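Local coordinates for protein cellulosomal family-48 processive glycoside hydrolase (Bacteroides cellulosolvens, PDB 2Y3N) that probably cleaves cellulose to cellobiose and carries this calcium-binding dockerin module, which docks onto a cohesin, at residues G7-D12 with V20-Q25. Numbering follows the deposited sequence.
With CA (calcium ion), chain G.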
loop_
_atom_site.group_PDB
_atom_site.type_symbol
_atom_site.label_atom_id
_atom_site.label_comp_id
_atom_site.label_asym_id
_atom_site.label_seq_id
_atom_site.Cartn_x
_atom_site.Cartn_y
_atom_site.Cartn_z
ATOM N N GLY D 7 -16.174 -8.505 7.025
ATOM C CA GLY D 7 -15.425 -7.478 6.308
ATOM C C GLY D 7 -15.212 -7.828 4.850
ATOM O O GLY D 7 -14.754 -7.001 4.069
ATOM N N ASP D 8 -15.558 -9.061 4.481
ATOM C CA ASP D 8 -15.482 -9.469 3.069
ATOM C C ASP D 8 -16.692 -8.921 2.265
ATOM O O ASP D 8 -17.635 -9.669 1.961
ATOM C CB ASP D 8 -15.437 -11.006 2.969
ATOM C CG ASP D 8 -15.072 -11.498 1.564
ATOM O OD1 ASP D 8 -14.645 -10.645 0.758
ATOM O OD2 ASP D 8 -15.211 -12.710 1.265
ATOM N N LEU D 9 -16.680 -7.646 1.897
ATOM C CA LEU D 9 -17.858 -7.041 1.267
ATOM C C LEU D 9 -18.176 -7.513 -0.165
ATOM O O LEU D 9 -19.323 -7.449 -0.607
ATOM C CB LEU D 9 -17.777 -5.521 1.311
ATOM C CG LEU D 9 -17.803 -4.939 2.726
ATOM C CD1 LEU D 9 -17.812 -3.426 2.610
ATOM C CD2 LEU D 9 -19.007 -5.456 3.548
ATOM N N ASN D 10 -17.177 -8.012 -0.884
ATOM C CA ASN D 10 -17.406 -8.426 -2.269
ATOM C C ASN D 10 -17.302 -9.930 -2.424
ATOM O O ASN D 10 -17.198 -10.440 -3.532
ATOM C CB ASN D 10 -16.474 -7.676 -3.231
ATOM C CG ASN D 10 -15.013 -8.008 -2.990
ATOM O OD1 ASN D 10 -14.693 -8.874 -2.166
ATOM N ND2 ASN D 10 -14.121 -7.315 -3.678
ATOM N N GLY D 11 -17.310 -10.641 -1.302
ATOM C CA GLY D 11 -17.429 -12.115 -1.313
ATOM C C GLY D 11 -16.362 -12.892 -2.090
ATOM O O GLY D 11 -16.678 -13.940 -2.676
ATOM N N ASP D 12 -15.112 -12.413 -2.074
ATOM C CA ASP D 12 -14.021 -13.089 -2.785
ATOM C C ASP D 12 -13.111 -13.931 -1.889
ATOM O O ASP D 12 -12.109 -14.447 -2.354
ATOM C CB ASP D 12 -13.183 -12.109 -3.640
ATOM C CG ASP D 12 -12.437 -11.080 -2.814
ATOM O OD1 ASP D 12 -12.603 -11.053 -1.572
ATOM O OD2 ASP D 12 -11.700 -10.275 -3.404
ATOM N N VAL D 20 -12.653 -2.243 1.281
ATOM C CA VAL D 20 -12.732 -0.908 1.934
ATOM C C VAL D 20 -13.353 0.136 0.965
ATOM O O VAL D 20 -14.033 1.048 1.382
ATOM C CB VAL D 20 -11.344 -0.433 2.383
ATOM C CG1 VAL D 20 -11.455 0.863 3.107
ATOM C CG2 VAL D 20 -10.689 -1.467 3.265
ATOM N N MET D 21 -13.102 -0.016 -0.329
ATOM C CA MET D 21 -13.612 0.892 -1.361
ATOM C C MET D 21 -15.156 0.798 -1.516
ATOM O O MET D 21 -15.791 1.723 -2.020
ATOM C CB MET D 21 -12.958 0.477 -2.655
ATOM C CG MET D 21 -12.695 1.539 -3.667
ATOM S SD MET D 21 -11.658 2.909 -3.190
ATOM C CE MET D 21 -10.166 2.135 -2.645
ATOM N N ILE D 22 -15.731 -0.332 -1.089
ATOM C CA ILE D 22 -17.158 -0.543 -1.034
ATOM C C ILE D 22 -17.769 0.206 0.138
ATOM O O ILE D 22 -18.845 0.767 0.007
ATOM C CB ILE D 22 -17.554 -2.089 -0.935
ATOM C CG1 ILE D 22 -17.071 -2.901 -2.149
ATOM C CG2 ILE D 22 -19.070 -2.263 -0.725
ATOM C CD1 ILE D 22 -17.563 -2.390 -3.474
ATOM N N LEU D 23 -17.119 0.195 1.291
ATOM C CA LEU D 23 -17.468 1.118 2.368
ATOM C C LEU D 23 -17.375 2.553 1.801
ATOM O O LEU D 23 -18.296 3.351 1.938
ATOM C CB LEU D 23 -16.437 0.987 3.502
ATOM C CG LEU D 23 -16.816 1.117 4.984
ATOM C CD1 LEU D 23 -15.728 0.474 5.865
ATOM C CD2 LEU D 23 -17.055 2.572 5.405
ATOM N N ALA D 24 -16.244 2.841 1.146
ATOM C CA ALA D 24 -15.935 4.170 0.657
ATOM C C ALA D 24 -17.045 4.691 -0.259
ATOM O O ALA D 24 -17.556 5.805 -0.065
ATOM C CB ALA D 24 -14.622 4.176 -0.042
ATOM N N GLN D 25 -17.395 3.892 -1.258
ATOM C CA GLN D 25 -18.437 4.261 -2.219
ATOM C C GLN D 25 -19.760 4.694 -1.550
ATOM O O GLN D 25 -20.525 5.480 -2.115
ATOM C CB GLN D 25 -18.733 3.075 -3.136
ATOM C CG GLN D 25 -17.671 2.788 -4.158
ATOM C CD GLN D 25 -18.064 1.635 -5.073
ATOM O OE1 GLN D 25 -18.578 0.608 -4.616
ATOM N NE2 GLN D 25 -17.825 1.802 -6.376
HETATM CA CA CA G . -13.097 -9.176 -0.381
HETATM O O HOH W 1 -11.729 -8.087 -2.105
#
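Leu9 and Ile22 make most of the contact between a calcium-binding loop and the helix that follows it, without one hydrogen bond passing between the two segments. Leu9 CD1 lies 3.7 Å from Ile22 CG2, and the two side chains run past each other in opposite directions. The same methyl reaches the helix backbone, 3.9 Å from Leu23 N. With CG1 of Ile22 anti to its carbonyl carbon (chi1 -61°), CG2 is the branch turned to the leucine; the beta branch suits this place because it holds CG2 near the helix backbone, where the longer leucine reaches it with CD1. Both residues are exposed, so the packing lies at the surface, whereas Leu23 packs beneath on Asp52 and Leu56 of helix 50-59.

The loop itself wraps calcium. Asp8 OD1 and Asn10 OD1 each lie 2.4 Å from the ion, Asp12 OD1 lies 2.3 Å from it, and Val14 and Asp19 supply further oxygens. One water, 2.5 Å from the calcium, accepts from Asn10 ND2 and donates to Asp12 OD2, so the amide serves as both metal ligand and donor. Asp8 OD2 takes the N-H of Gly13, and Asp12 N makes a weak bond to Asp8 OD1. The chain bends tightly through a type I turn from Asp8 to Gly11, where the positive phi of Gly11 (58°) comes easily to a residue lacking a side chain.

This is the EF-hand-like loop and helix of a dockerin, and the helix also packs on another protein chain through Val20, Met21, Ala24 and Gln25, consistent with cohesin binding. Calcium gathers hard oxygen ligands from loop and helix, probably offsetting the repulsion between their carboxylates, while apolar packing joins Leu9 to the helix beyond Asp19.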